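Local atomic coordinates of lipoprotein (PDB entry 2F4I), a protein that is of unknown function but is probably a periplasmic lipoprotein of the DUF2291 family, built around an OB-fold. Residues 71-77 with 168-174. Sequence-based numbering, arbitrary orientation.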
ATOM      1  N   TYR A  71      12.610   9.360  -3.301  1.00 16.69           N
ATOM      2  CA  TYR A  71      11.335   8.724  -3.032  1.00 17.28           C
ATOM      3  C   TYR A  71      11.252   8.259  -1.587  1.00 14.86           C
ATOM      4  O   TYR A  71      12.222   7.792  -1.009  1.00 16.23           O
ATOM      5  CB  TYR A  71      11.082   7.609  -4.038  1.00 16.86           C
ATOM      6  CG  TYR A  71      10.850   8.145  -5.465  1.00 16.18           C
ATOM      7  CD1 TYR A  71       9.605   8.591  -5.858  1.00 14.94           C
ATOM      8  CD2 TYR A  71      11.879   8.186  -6.397  1.00 16.01           C
ATOM      9  CE1 TYR A  71       9.369   9.072  -7.100  1.00 14.83           C
ATOM     10  CE2 TYR A  71      11.655   8.679  -7.666  1.00 15.81           C
ATOM     11  CZ  TYR A  71      10.374   9.120  -8.008  1.00 16.43           C
ATOM     12  OH  TYR A  71      10.126   9.644  -9.255  1.00 16.42           O
ATOM     13  N   ARG A  72      10.076   8.422  -1.011  1.00 17.19           N
ATOM     14  CA  ARG A  72       9.780   8.099   0.382  1.00 17.36           C
ATOM     15  C   ARG A  72       8.653   7.064   0.439  1.00 15.01           C
ATOM     16  O   ARG A  72       7.573   7.300  -0.059  1.00 14.02           O
ATOM     17  CB  ARG A  72       9.370   9.396   1.099  1.00 17.14           C
ATOM     18  CG  ARG A  72      10.450  10.477   1.032  1.00 17.36           C
ATOM     19  CD  ARG A  72      11.715  10.028   1.748  1.00 17.88           C
ATOM     20  NE  ARG A  72      12.768  11.042   1.719  1.00 17.48           N
ATOM     21  CZ  ARG A  72      13.848  11.039   0.935  1.00 18.34           C
ATOM     22  NH1 ARG A  72      14.078  10.076   0.068  1.00 17.97           N
ATOM     23  NH2 ARG A  72      14.741  12.030   1.031  1.00 18.59           N
ATOM     24  N   TYR A  73       8.925   5.904   1.019  1.00 15.93           N
ATOM     25  CA  TYR A  73       8.009   4.760   0.972  1.00 16.64           C
ATOM     26  C   TYR A  73       7.294   4.552   2.305  1.00 16.34           C
ATOM     27  O   TYR A  73       7.936   4.291   3.322  1.00 16.66           O
ATOM     28  CB  TYR A  73       8.741   3.455   0.582  1.00 16.86           C
ATOM     29  CG  TYR A  73       9.396   3.539  -0.748  1.00 15.80           C
ATOM     30  CD1 TYR A  73       8.681   3.235  -1.891  1.00 16.28           C
ATOM     31  CD2 TYR A  73      10.727   3.964  -0.878  1.00 15.53           C
ATOM     32  CE1 TYR A  73       9.249   3.386  -3.150  1.00 16.73           C
ATOM     33  CE2 TYR A  73      11.323   4.081  -2.138  1.00 15.65           C
ATOM     34  CZ  TYR A  73      10.576   3.800  -3.273  1.00 16.17           C
ATOM     35  OH  TYR A  73      11.098   3.940  -4.542  1.00 16.60           O
ATOM     36  N   TYR A  74       5.960   4.658   2.261  1.00 16.00           N
ATOM     37  CA  TYR A  74       5.108   4.641   3.441  1.00 16.97           C
ATOM     38  C   TYR A  74       4.328   3.346   3.504  1.00 16.94           C
ATOM     39  O   TYR A  74       3.919   2.807   2.467  1.00 17.35           O
ATOM     40  CB  TYR A  74       4.097   5.770   3.362  1.00 16.64           C
ATOM     41  CG  TYR A  74       4.648   7.138   3.631  1.00 17.02           C
ATOM     42  CD1 TYR A  74       5.291   7.867   2.627  1.00 16.27           C
ATOM     43  CD2 TYR A  74       4.495   7.717   4.876  1.00 16.09           C
ATOM     44  CE1 TYR A  74       5.761   9.120   2.884  1.00 17.34           C
ATOM     45  CE2 TYR A  74       4.962   8.957   5.142  1.00 17.41           C
ATOM     46  CZ  TYR A  74       5.594   9.674   4.146  1.00 17.40           C
ATOM     47  OH  TYR A  74       6.063  10.937   4.427  1.00 17.18           O
ATOM     48  N   ILE A  75       4.104   2.865   4.725  1.00 17.26           N
ATOM     49  CA  ILE A  75       3.140   1.813   4.938  1.00 18.46           C
ATOM     50  C   ILE A  75       2.224   2.211   6.090  1.00 16.74           C
ATOM     51  O   ILE A  75       2.700   2.594   7.173  1.00 14.65           O
ATOM     52  CB  ILE A  75       3.812   0.430   5.039  1.00 18.02           C
ATOM     53  CG1 ILE A  75       2.810  -0.634   5.455  1.00 18.31           C
ATOM     54  CG2 ILE A  75       5.000   0.421   5.911  1.00 18.86           C
ATOM     55  CD1 ILE A  75       3.304  -2.003   5.006  1.00 19.71           C
ATOM     56  N   ILE A  76       0.920   2.237   5.789  1.00 17.33           N
ATOM     57  CA  ILE A  76      -0.113   2.655   6.726  1.00 17.87           C
ATOM     58  C   ILE A  76      -1.145   1.554   6.943  1.00 18.36           C
ATOM     59  O   ILE A  76      -1.311   0.650   6.125  1.00 16.93           O
ATOM     60  CB  ILE A  76      -0.805   4.017   6.337  1.00 14.28           C
ATOM     61  CG1 ILE A  76      -1.416   3.953   4.947  1.00 14.24           C
ATOM     62  CG2 ILE A  76       0.186   5.143   6.499  1.00 12.58           C
ATOM     63  CD1 ILE A  76      -2.467   5.049   4.625  1.00 14.73           C
ATOM     64  N   GLN A  77      -1.761   1.586   8.117  1.00 18.93           N
ATOM     65  CA  GLN A  77      -2.856   0.703   8.391  1.00 20.83           C
ATOM     66  C   GLN A  77      -3.964   1.493   9.070  1.00 18.22           C
ATOM     67  O   GLN A  77      -3.733   2.513   9.728  1.00 16.37           O
ATOM     68  CB  GLN A  77      -2.389  -0.535   9.157  1.00 25.56           C
ATOM     69  CG  GLN A  77      -1.979  -0.373  10.596  1.00 28.51           C
ATOM     70  CD  GLN A  77      -1.531  -1.709  11.238  1.00 30.84           C
ATOM     71  OE1 GLN A  77      -2.025  -2.812  10.877  1.00 32.35           O
ATOM     72  NE2 GLN A  77      -0.595  -1.612  12.228  1.00 33.37           N
ATOM     73  N   PHE A 168      -7.556  -1.936   6.420  1.00 17.77           N
ATOM     74  CA  PHE A 168      -6.552  -1.989   5.361  1.00 16.56           C
ATOM     75  C   PHE A 168      -5.124  -1.913   5.902  1.00 15.73           C
ATOM     76  O   PHE A 168      -4.874  -1.406   6.973  1.00 13.93           O
ATOM     77  CB  PHE A 168      -6.783  -0.882   4.317  1.00 14.91           C
ATOM     78  CG  PHE A 168      -6.653   0.522   4.874  1.00 15.02           C
ATOM     79  CD1 PHE A 168      -7.751   1.167   5.432  1.00 15.17           C
ATOM     80  CD2 PHE A 168      -5.465   1.183   4.850  1.00 13.97           C
ATOM     81  CE1 PHE A 168      -7.658   2.468   5.952  1.00 15.33           C
ATOM     82  CE2 PHE A 168      -5.356   2.504   5.384  1.00 14.63           C
ATOM     83  CZ  PHE A 168      -6.469   3.135   5.935  1.00 14.39           C
ATOM     84  N   ILE A 169      -4.203  -2.438   5.122  1.00 16.74           N
ATOM     85  CA  ILE A 169      -2.789  -2.098   5.196  1.00 15.70           C
ATOM     86  C   ILE A 169      -2.457  -1.721   3.753  1.00 15.91           C
ATOM     87  O   ILE A 169      -2.843  -2.448   2.829  1.00 16.19           O
ATOM     88  CB  ILE A 169      -1.928  -3.271   5.682  1.00 15.81           C
ATOM     89  CG1 ILE A 169      -2.361  -3.734   7.106  1.00 15.30           C
ATOM     90  CG2 ILE A 169      -0.435  -2.915   5.631  1.00 15.03           C
ATOM     91  CD1 ILE A 169      -1.614  -4.962   7.629  1.00 13.31           C
ATOM     92  N   ALA A 170      -1.819  -0.566   3.562  1.00 15.54           N
ATOM     93  CA  ALA A 170      -1.522  -0.056   2.232  1.00 16.10           C
ATOM     94  C   ALA A 170      -0.186   0.681   2.190  1.00 16.44           C
ATOM     95  O   ALA A 170       0.298   1.163   3.216  1.00 14.46           O
ATOM     96  CB  ALA A 170      -2.671   0.836   1.694  1.00 12.67           C
ATOM     97  N   VAL A 171       0.400   0.730   0.989  1.00 16.30           N
ATOM     98  CA  VAL A 171       1.715   1.370   0.750  1.00 17.00           C
ATOM     99  C   VAL A 171       1.556   2.480  -0.253  1.00 16.93           C
ATOM    100  O   VAL A 171       0.684   2.431  -1.124  1.00 16.43           O
ATOM    101  CB  VAL A 171       2.792   0.363   0.227  1.00 15.14           C
ATOM    102  CG1 VAL A 171       3.019  -0.716   1.246  1.00 13.60           C
ATOM    103  CG2 VAL A 171       2.361  -0.246  -1.099  1.00 14.65           C
ATOM    104  N   PHE A 172       2.343   3.534  -0.086  1.00 18.67           N
ATOM    105  CA  PHE A 172       2.353   4.601  -1.057  1.00 16.19           C
ATOM    106  C   PHE A 172       3.709   5.238  -1.063  1.00 17.72           C
ATOM    107  O   PHE A 172       4.477   5.062  -0.129  1.00 16.61           O
ATOM    108  CB  PHE A 172       1.169   5.557  -0.838  1.00 16.01           C
ATOM    109  CG  PHE A 172       1.218   6.352   0.425  1.00 16.11           C
ATOM    110  CD1 PHE A 172       1.893   7.584   0.459  1.00 15.32           C
ATOM    111  CD2 PHE A 172       0.570   5.914   1.561  1.00 15.10           C
ATOM    112  CE1 PHE A 172       1.956   8.332   1.605  1.00 15.18           C
ATOM    113  CE2 PHE A 172       0.600   6.674   2.714  1.00 15.90           C
ATOM    114  CZ  PHE A 172       1.305   7.888   2.751  1.00 15.69           C
ATOM    115  N   THR A 173       4.028   5.894  -2.177  1.00 18.92           N
ATOM    116  CA  THR A 173       5.342   6.485  -2.417  1.00 18.75           C
ATOM    117  C   THR A 173       5.184   7.963  -2.690  1.00 17.42           C
ATOM    118  O   THR A 173       4.370   8.318  -3.499  1.00 17.52           O
ATOM    119  CB  THR A 173       6.026   5.823  -3.624  1.00 18.45           C
ATOM    120  OG1 THR A 173       6.072   4.418  -3.392  1.00 18.59           O
ATOM    121  CG2 THR A 173       7.458   6.352  -3.837  1.00 18.76           C
ATOM    122  N   LEU A 174       5.953   8.801  -1.994  1.00 16.61           N
ATOM    123  CA  LEU A 174       5.970  10.213  -2.248  1.00 15.84           C
ATOM    124  C   LEU A 174       7.351  10.619  -2.734  1.00 16.67           C
ATOM    125  O   LEU A 174       8.351  10.007  -2.390  1.00 17.21           O
ATOM    126  CB  LEU A 174       5.596  11.020  -0.995  1.00 15.22           C
ATOM    127  CG  LEU A 174       4.202  10.781  -0.434  1.00 15.64           C
ATOM    128  CD1 LEU A 174       3.901  11.727   0.708  1.00 15.72           C
ATOM    129  CD2 LEU A 174       3.140  10.900  -1.519  1.00 15.51           C
TER
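Arg72 and Leu174 open a ladder of six backbone hydrogen bonds that ties strand 72-77 to strand 168-174. Arg72 N reaches Leu174 O at 2.7 Å, and Leu174 N returns to Arg72 O. Tyr74 pairs likewise with Phe172, its N 2.8 Å from Phe172 O. The return bond from Phe172 N to Tyr74 O is longer, 3.1 Å. Ile76 and Ala170 form the third hydrogen-bonded pair. Alpha C-H groups add to five of the six ladder carbonyls; Tyr74 O also has Val171 CA at 3.1 Å.

On the face carrying Tyr74, Ile76, Phe172 and Leu174, the Phe172 ring lies nearly parallel to that of Tyr74 but slid along it, so Tyr74 CB sits over the Phe172 ring centre at 3.6 Å, a CH-pi contact. What carries the ring there is a CG lodged between backbone N and carbonyl carbon (chi1 67°). Ile76 CD1 meets two phenylalanine edges, at Phe168 CE2 and at Phe172 CE2 (4.0 Å). An alanine in place of Phe172 would probably open a gap beneath Tyr74 CB and deprive Ile76 CD1 of one of its aromatic neighbours. The Tyr74 hydroxyl is hydrogen-bonded to His59 ND1. Tyr73 OH has a weak bond with Asn116 ND2, and Gln77 NE2 a weak one to Gly41 O. Bent at chi2, the Arg72 side chain turns back to the loop before its strand, where NH1 donates to Tyr71 O (3.1 Å) and Ser69 O.

The two are neighbouring antiparallel strands inside the mixed sheet of this OB-fold protein: through the backbone, Ile75 and Gln77 bond to Tyr42 in strand 42-43, and Ile169 to Leu189 in strand 184-193. Helix 44-53 packs on Tyr74, Ile76 and Leu174, and helix 113-118 covers Tyr73, Ile75 and Val171 on the other face.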